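Local coordinates for protein ethylbenzene dehydrogenase alpha-subunit (Aromatoleum aromaticum, PDB 2IVF) that belongs to the molybdopterin oxidoreductase family and binds a molybdenum atom, two pterin guanosine dinucleotide ligands and an iron/sulfur cluster, at residues 282-287 / 915-920; 872-877 / 903-908. All blocks are in the same frame, centred on the assembly; numbering follows the deposited sequence.

Contact 1: residues 282-287 / 915-920. With MGD (2-amino-5,6-dimercapto-7-methyl-3,7,8a,9-tetrahydro-8-oxa-1,3,9,10-tetraaza-anthracen-4-one guanosine dinucleotide), chain M.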
loop_
_atom_site.group_PDB
_atom_site.type_symbol
_atom_site.label_atom_id
_atom_site.label_comp_id
_atom_site.label_asym_id
_atom_site.label_seq_id
_atom_site.Cartn_x
_atom_site.Cartn_y
_atom_site.Cartn_z
ATOM N N ALA A 282 -13.087 -14.705 -0.397
ATOM C CA ALA A 282 -13.373 -13.314 -0.123
ATOM C C ALA A 282 -14.805 -13.053 -0.576
ATOM O O ALA A 282 -15.241 -13.599 -1.606
ATOM C CB ALA A 282 -12.409 -12.378 -0.877
ATOM N N PRO A 283 -15.485 -12.148 0.097
ATOM C CA PRO A 283 -16.825 -11.813 -0.374
ATOM C C PRO A 283 -16.771 -11.105 -1.717
ATOM O O PRO A 283 -17.564 -11.433 -2.606
ATOM C CB PRO A 283 -17.406 -10.942 0.734
ATOM C CG PRO A 283 -16.324 -10.669 1.650
ATOM C CD PRO A 283 -15.124 -11.472 1.339
ATOM N N ASP A 284 -15.810 -10.208 -1.868
ATOM C CA ASP A 284 -15.558 -9.504 -3.114
ATOM C C ASP A 284 -14.498 -10.233 -3.909
ATOM O O ASP A 284 -13.641 -10.944 -3.364
ATOM C CB ASP A 284 -15.150 -8.050 -2.880
ATOM C CG ASP A 284 -13.968 -7.895 -1.902
ATOM O OD1 ASP A 284 -14.069 -8.399 -0.785
ATOM O OD2 ASP A 284 -12.993 -7.222 -2.252
ATOM N N PHE A 285 -14.546 -10.062 -5.212
ATOM C CA PHE A 285 -13.456 -10.542 -6.084
ATOM C C PHE A 285 -12.317 -9.584 -5.835
ATOM O O PHE A 285 -12.147 -8.627 -6.561
ATOM C CB PHE A 285 -13.925 -10.502 -7.545
ATOM C CG PHE A 285 -13.000 -11.163 -8.536
ATOM C CD1 PHE A 285 -12.718 -12.524 -8.459
ATOM C CD2 PHE A 285 -12.475 -10.437 -9.579
ATOM C CE1 PHE A 285 -11.897 -13.131 -9.409
ATOM C CE2 PHE A 285 -11.666 -11.053 -10.535
ATOM C CZ PHE A 285 -11.394 -12.381 -10.452
ATOM N N ASN A 286 -11.531 -9.849 -4.783
ATOM C CA ASN A 286 -10.687 -8.832 -4.168
ATOM C C ASN A 286 -9.361 -8.613 -4.926
ATOM O O ASN A 286 -9.101 -9.282 -5.944
ATOM C CB ASN A 286 -10.552 -9.137 -2.645
ATOM C CG ASN A 286 -9.384 -10.039 -2.293
ATOM O OD1 ASN A 286 -8.700 -10.566 -3.157
ATOM N ND2 ASN A 286 -9.171 -10.246 -0.978
ATOM N N PRO A 287 -8.611 -7.598 -4.540
ATOM C CA PRO A 287 -7.392 -7.223 -5.276
ATOM C C PRO A 287 -6.315 -8.288 -5.413
ATOM O O PRO A 287 -5.406 -8.098 -6.210
ATOM C CB PRO A 287 -6.880 -5.989 -4.518
ATOM C CG PRO A 287 -8.126 -5.390 -3.964
ATOM C CD PRO A 287 -8.920 -6.617 -3.494
ATOM N N GLN A 915 -22.569 -5.921 -0.239
ATOM C CA GLN A 915 -21.322 -5.662 0.479
ATOM C C GLN A 915 -20.947 -4.219 0.118
ATOM O O GLN A 915 -21.212 -3.789 -0.999
ATOM C CB GLN A 915 -20.227 -6.621 0.005
ATOM C CG GLN A 915 -18.817 -6.383 0.607
ATOM C CD GLN A 915 -17.709 -7.094 -0.135
ATOM O OE1 GLN A 915 -17.885 -7.483 -1.264
ATOM N NE2 GLN A 915 -16.552 -7.238 0.509
ATOM N N CYS A 916 -20.302 -3.482 1.016
ATOM C CA CYS A 916 -19.541 -2.302 0.576
ATOM C C CYS A 916 -18.253 -2.324 1.375
ATOM O O CYS A 916 -18.167 -2.953 2.442
ATOM C CB CYS A 916 -20.293 -0.996 0.799
ATOM S SG CYS A 916 -20.760 -0.698 2.549
ATOM N N ILE A 917 -17.250 -1.654 0.837
ATOM C CA ILE A 917 -15.904 -1.757 1.344
ATOM C C ILE A 917 -15.289 -0.392 1.543
ATOM O O ILE A 917 -15.316 0.444 0.625
ATOM C CB ILE A 917 -15.016 -2.460 0.312
ATOM C CG1 ILE A 917 -15.635 -3.809 -0.105
ATOM C CG2 ILE A 917 -13.576 -2.637 0.851
ATOM C CD1 ILE A 917 -14.877 -4.478 -1.278
ATOM N N VAL A 918 -14.693 -0.176 2.714
ATOM C CA VAL A 918 -13.837 0.980 2.936
ATOM C C VAL A 918 -12.536 0.501 3.554
ATOM O O VAL A 918 -12.526 -0.025 4.655
ATOM C CB VAL A 918 -14.504 2.024 3.888
ATOM C CG1 VAL A 918 -13.599 3.248 4.071
ATOM C CG2 VAL A 918 -15.913 2.424 3.405
ATOM N N TYR A 919 -11.464 0.603 2.781
ATOM C CA TYR A 919 -10.104 0.356 3.258
ATOM C C TYR A 919 -9.787 1.587 4.044
ATOM O O TYR A 919 -10.176 2.665 3.621
ATOM C CB TYR A 919 -9.152 0.287 2.068
ATOM C CG TYR A 919 -9.473 -0.848 1.137
ATOM C CD1 TYR A 919 -9.138 -2.139 1.473
ATOM C CD2 TYR A 919 -10.080 -0.617 -0.099
ATOM C CE1 TYR A 919 -9.411 -3.182 0.610
ATOM C CE2 TYR A 919 -10.383 -1.655 -0.932
ATOM C CZ TYR A 919 -10.012 -2.919 -0.597
ATOM O OH TYR A 919 -10.304 -3.973 -1.401
ATOM N N PHE A 920 -9.187 1.463 5.227
ATOM C CA PHE A 920 -9.311 2.590 6.149
ATOM C C PHE A 920 -8.566 3.832 5.754
ATOM O O PHE A 920 -7.612 3.791 4.963
ATOM C CB PHE A 920 -9.034 2.197 7.602
ATOM C CG PHE A 920 -7.637 1.763 7.893
ATOM C CD1 PHE A 920 -6.615 2.680 7.915
ATOM C CD2 PHE A 920 -7.361 0.453 8.226
ATOM C CE1 PHE A 920 -5.344 2.301 8.231
ATOM C CE2 PHE A 920 -6.062 0.058 8.552
ATOM C CZ PHE A 920 -5.080 0.971 8.584
HETATM P PB MGD M . -7.212 -7.319 5.560
HETATM O O1B MGD M . -6.560 -6.198 4.830
HETATM O O2B MGD M . -8.187 -6.916 6.606
HETATM O O3B MGD M . -6.239 -8.361 6.233
HETATM O O3A MGD M . -3.862 -7.448 6.143
HETATM P PA MGD M . -4.706 -8.778 5.890
HETATM O O1A MGD M . -4.494 -9.119 4.479
HETATM O O2A MGD M . -4.380 -9.774 6.894
HETATM O "O5'" MGD M . -7.979 -8.273 4.515
HETATM C "C5'" MGD M . -8.909 -7.691 3.590
HETATM C "C4'" MGD M . -9.741 -8.786 2.928
HETATM O "O4'" MGD M . -10.610 -9.379 3.882
HETATM C "C3'" MGD M . -10.673 -8.013 2.024
HETATM O "O3'" MGD M . -10.055 -7.952 0.745
HETATM C "C2'" MGD M . -11.938 -8.880 2.021
HETATM O "O2'" MGD M . -12.139 -9.443 0.711
HETATM C "C1'" MGD M . -11.634 -9.968 3.065
HETATM N N9 MGD M . -12.847 -10.205 3.884
HETATM C C8 MGD M . -13.574 -9.316 4.578
HETATM N N7 MGD M . -14.570 -9.924 5.230
HETATM C C5 MGD M . -14.451 -11.247 4.946
HETATM C C6 MGD M . -15.152 -12.402 5.261
HETATM O O6 MGD M . -16.175 -12.444 5.956
HETATM N N1 MGD M . -14.671 -13.609 4.747
HETATM C C2 MGD M . -13.550 -13.733 3.912
HETATM N N2 MGD M . -13.166 -14.969 3.441
HETATM N N3 MGD M . -12.875 -12.608 3.640
HETATM C C4 MGD M . -13.320 -11.404 4.114
HETATM C C10 MGD M . -3.851 -6.826 7.375
HETATM C C11 MGD M . -2.420 -6.518 7.740
HETATM O O11 MGD M . -1.894 -5.736 6.748
HETATM C C12 MGD M . -2.231 -5.888 9.128
HETATM S S12 MGD M . -3.259 -6.315 10.489
HETATM C C13 MGD M . -1.230 -4.969 9.321
HETATM S S13 MGD M . -1.003 -4.282 10.892
HETATM C C14 MGD M . -0.359 -4.544 8.190
HETATM N N15 MGD M . -0.893 -3.237 7.711
HETATM C C16 MGD M . -0.743 -2.831 6.371
HETATM C C17 MGD M . -1.089 -1.582 5.925
HETATM O O17 MGD M . -1.586 -0.726 6.696
HETATM N N18 MGD M . -0.898 -1.292 4.559
HETATM C C19 MGD M . -0.370 -2.185 3.679
HETATM N N19 MGD M . -0.236 -1.805 2.393
HETATM N N20 MGD M . -0.079 -3.408 4.146
HETATM C C21 MGD M . -0.221 -3.725 5.443
HETATM N N22 MGD M . 0.104 -5.000 5.897
HETATM C C23 MGD M . -0.505 -5.593 7.052
HETATM O O HOH W 1 -11.675 -6.028 -0.346
#

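Contact 2: residues 872-877 / 903-908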
loop_
_atom_site.group_PDB
_atom_site.type_symbol
_atom_site.label_atom_id
_atom_site.label_comp_id
_atom_site.label_asym_id
_atom_site.label_seq_id
_atom_site.Cartn_x
_atom_site.Cartn_y
_atom_site.Cartn_z
ATOM N N PRO A 872 -10.908 9.480 1.134
ATOM C CA PRO A 872 -11.644 8.285 1.445
ATOM C C PRO A 872 -12.623 7.878 0.347
ATOM O O PRO A 872 -13.262 8.741 -0.277
ATOM C CB PRO A 872 -12.380 8.662 2.726
ATOM C CG PRO A 872 -11.465 9.696 3.395
ATOM C CD PRO A 872 -11.129 10.511 2.165
ATOM N N VAL A 873 -12.715 6.569 0.114
ATOM C CA VAL A 873 -13.555 5.982 -0.945
ATOM C C VAL A 873 -14.304 4.787 -0.392
ATOM O O VAL A 873 -13.718 3.971 0.338
ATOM C CB VAL A 873 -12.688 5.541 -2.141
ATOM C CG1 VAL A 873 -13.503 4.785 -3.209
ATOM C CG2 VAL A 873 -12.063 6.787 -2.829
ATOM N N VAL A 874 -15.593 4.667 -0.714
ATOM C CA VAL A 874 -16.297 3.431 -0.457
ATOM C C VAL A 874 -16.501 2.682 -1.781
ATOM O O VAL A 874 -16.936 3.272 -2.761
ATOM C CB VAL A 874 -17.656 3.624 0.229
ATOM C CG1 VAL A 874 -18.579 4.493 -0.629
ATOM C CG2 VAL A 874 -18.272 2.269 0.492
ATOM N N HIS A 875 -16.115 1.397 -1.831
ATOM C CA HIS A 875 -16.349 0.606 -3.035
ATOM C C HIS A 875 -17.722 -0.040 -2.929
ATOM O O HIS A 875 -18.031 -0.706 -1.932
ATOM C CB HIS A 875 -15.347 -0.524 -3.229
ATOM C CG HIS A 875 -13.913 -0.080 -3.335
ATOM N ND1 HIS A 875 -12.986 -0.775 -4.086
ATOM C CD2 HIS A 875 -13.245 0.952 -2.767
ATOM C CE1 HIS A 875 -11.808 -0.171 -3.992
ATOM N NE2 HIS A 875 -11.939 0.877 -3.197
ATOM N N MET A 876 -18.534 0.177 -3.950
ATOM C CA MET A 876 -19.866 -0.390 -4.004
ATOM C C MET A 876 -20.023 -1.188 -5.264
ATOM O O MET A 876 -19.475 -0.834 -6.309
ATOM C CB MET A 876 -20.924 0.710 -4.050
ATOM C CG MET A 876 -21.015 1.585 -2.847
ATOM S SD MET A 876 -22.364 2.759 -3.056
ATOM C CE MET A 876 -23.773 1.612 -3.036
ATOM N N ASN A 877 -20.802 -2.254 -5.200
ATOM C CA ASN A 877 -21.222 -2.929 -6.424
ATOM C C ASN A 877 -21.954 -1.976 -7.349
ATOM O O ASN A 877 -22.825 -1.203 -6.929
ATOM C CB ASN A 877 -22.155 -4.094 -6.083
ATOM C CG ASN A 877 -22.627 -4.826 -7.321
ATOM O OD1 ASN A 877 -23.646 -4.447 -7.943
ATOM N ND2 ASN A 877 -21.851 -5.808 -7.739
ATOM N N ILE A 903 -18.600 9.831 2.202
ATOM C CA ILE A 903 -17.458 9.236 1.538
ATOM C C ILE A 903 -17.718 9.215 0.051
ATOM O O ILE A 903 -18.880 9.144 -0.361
ATOM C CB ILE A 903 -17.267 7.827 2.104
ATOM C CG1 ILE A 903 -15.897 7.281 1.754
ATOM C CG2 ILE A 903 -18.443 6.953 1.702
ATOM C CD1 ILE A 903 -15.494 6.063 2.649
ATOM N N MET A 904 -16.656 9.349 -0.738
ATOM C CA MET A 904 -16.736 9.260 -2.198
ATOM C C MET A 904 -16.945 7.823 -2.627
ATOM O O MET A 904 -16.334 6.914 -2.065
ATOM C CB MET A 904 -15.481 9.814 -2.852
ATOM C CG MET A 904 -15.405 9.538 -4.383
ATOM S SD MET A 904 -13.982 10.302 -5.130
ATOM C CE MET A 904 -14.521 12.013 -5.306
ATOM N N VAL A 905 -17.735 7.622 -3.679
ATOM C CA VAL A 905 -18.111 6.311 -4.116
ATOM C C VAL A 905 -17.253 5.893 -5.302
ATOM O O VAL A 905 -17.008 6.663 -6.244
ATOM C CB VAL A 905 -19.586 6.251 -4.531
ATOM C CG1 VAL A 905 -19.941 4.861 -5.163
ATOM C CG2 VAL A 905 -20.487 6.525 -3.331
ATOM N N ARG A 906 -16.742 4.688 -5.193
ATOM C CA ARG A 906 -16.192 3.955 -6.337
ATOM C C ARG A 906 -17.155 2.819 -6.666
ATOM O O ARG A 906 -17.469 2.031 -5.809
ATOM C CB ARG A 906 -14.860 3.364 -5.938
ATOM C CG ARG A 906 -14.344 2.240 -6.867
ATOM C CD ARG A 906 -12.894 1.920 -6.557
ATOM N NE ARG A 906 -12.011 2.906 -7.135
ATOM C CZ ARG A 906 -10.959 3.441 -6.541
ATOM N NH1 ARG A 906 -10.629 3.129 -5.305
ATOM N NH2 ARG A 906 -10.262 4.332 -7.206
ATOM N N THR A 907 -17.617 2.718 -7.906
ATOM C CA THR A 907 -18.483 1.591 -8.289
ATOM C C THR A 907 -17.635 0.552 -8.991
ATOM O O THR A 907 -16.778 0.906 -9.783
ATOM C CB THR A 907 -19.632 2.031 -9.198
ATOM O OG1 THR A 907 -19.112 2.631 -10.386
ATOM C CG2 THR A 907 -20.505 3.042 -8.505
ATOM N N ALA A 908 -17.839 -0.721 -8.667
ATOM C CA ALA A 908 -17.074 -1.800 -9.309
ATOM C C ALA A 908 -17.947 -3.052 -9.373
ATOM O O ALA A 908 -18.684 -3.322 -8.453
ATOM C CB ALA A 908 -15.795 -2.061 -8.544
HETATM O O HOH W 2 -14.207 11.150 0.218
#

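Contact 1: residues 282-287 / 915-920
This is a buried polar contact at the ribose of MGD, between the side chains of D284 and Q915. The 282-287 loop follows strand 277-281. The other segment holds strand 915-917 and the residues that follow. Q915 CG stands anti to its backbone N (chi1 175°), and the extended chain carries the amide across D284 at about a right angle. Q915 NE2 gives D284 OD1 a nearly straight hydrogen bond of 3.0 Å, from above the carboxylate plane. MGD O2' donates to the same D284 OD1 at 2.7 Å, so two donors grip one oxygen. D284 OD2 takes a bond from water 1 at 2.6 Å. That water also bonds Y919 OH and MGD O3'. N286 ND2 donates to MGD O3' at 3.0 Å. I917 CD1 packs 3.5 Å from D284 OD2. P283 touches both base and amide: its CD lies 3.3 Å from MGD C4, and its CG packs on Q915 NE2. P287 and Y919 meet tip to tip. D284, from the molybdopterin oxidoreductase region, links MGD to Q915 of the dinucleotide binding domain. Q915 NE2 also bonds T846 on strand 843-846, P287 touches helix 257-260, and I917 pairs with H875 on strand 873-877.

Contact 2: residues 872-877 / 903-908
V874 and R906 are linked across a parallel strand pair, 873-877 beside 903-908, and each bonds through its backbone N and O to the strand opposite. V874 N donates to M904 O at 2.7 Å. R906 N donates to V874 O at 2.8 Å. M876 N then reaches R906 O, and A908 N reaches M876 O. V874 and M876 therefore use both N and O toward the 903-908 strand. At the start the pairing is weak: M904 N lies 3.5 Å from P872 O. Water 2 reinforces this end, donating to P872 O at 2.6 Å and accepting from M904 N. H875 N turns the other way, to I917, and V905 bonds G889 and D890 through its backbone.

The two strands belong to a mixed six-stranded sheet in the dinucleotide binding domain, a member of the double-psi beta-barrel clan. Helix 878-883 follows 873-877, and strand 891-895 comes before the return to 900-908.

H875 and R906 lie side by side on one face. R906 CD sits over the H875 ring, 3.5 Å from its centroid, in a CH-pi contact. The arginine chain bends at chi3 (-78°), which places NE. The guanidinium plane stands 74° from the ring, with H875 NE2 at its edge. NE and NH2 are satisfied by the beta-subunit: NE bonds Q134 OE1 and NH2 bonds W130 O of that chain. V873 CG1 packs on R906 CB at 3.4 Å.

On the opposite face V874 CG1 presses on I903 CG2 at 3.4 Å, a tight pair, and also meets V905 CG2. M876 SD touches V905 CG1. N877 is the N-cap of helix 878-883: OD1 takes the amide of D880, while ND2 donates to V911 O.

Overall arrangement
Both contacts are buried and reach the same sheet, in which strands 915-917 and 873-877 are neighbours. Their centres lie 10 Å apart. I917 O of contact 1 probably takes a hydrogen bond from H875 N of contact 2, and V918 packs on I903. Contact 1 joins parts 628 residues apart, with side chains, a water and MGD. Contact 2 is local in sequence, nested inside the loop that contact 1 closes, and rests on backbone bonds between strands. It buries 614 Å² against 212 Å². The first faces the nucleotide. The second places R906 against the beta-subunit, which also packs on F285 and P287 of contact 1.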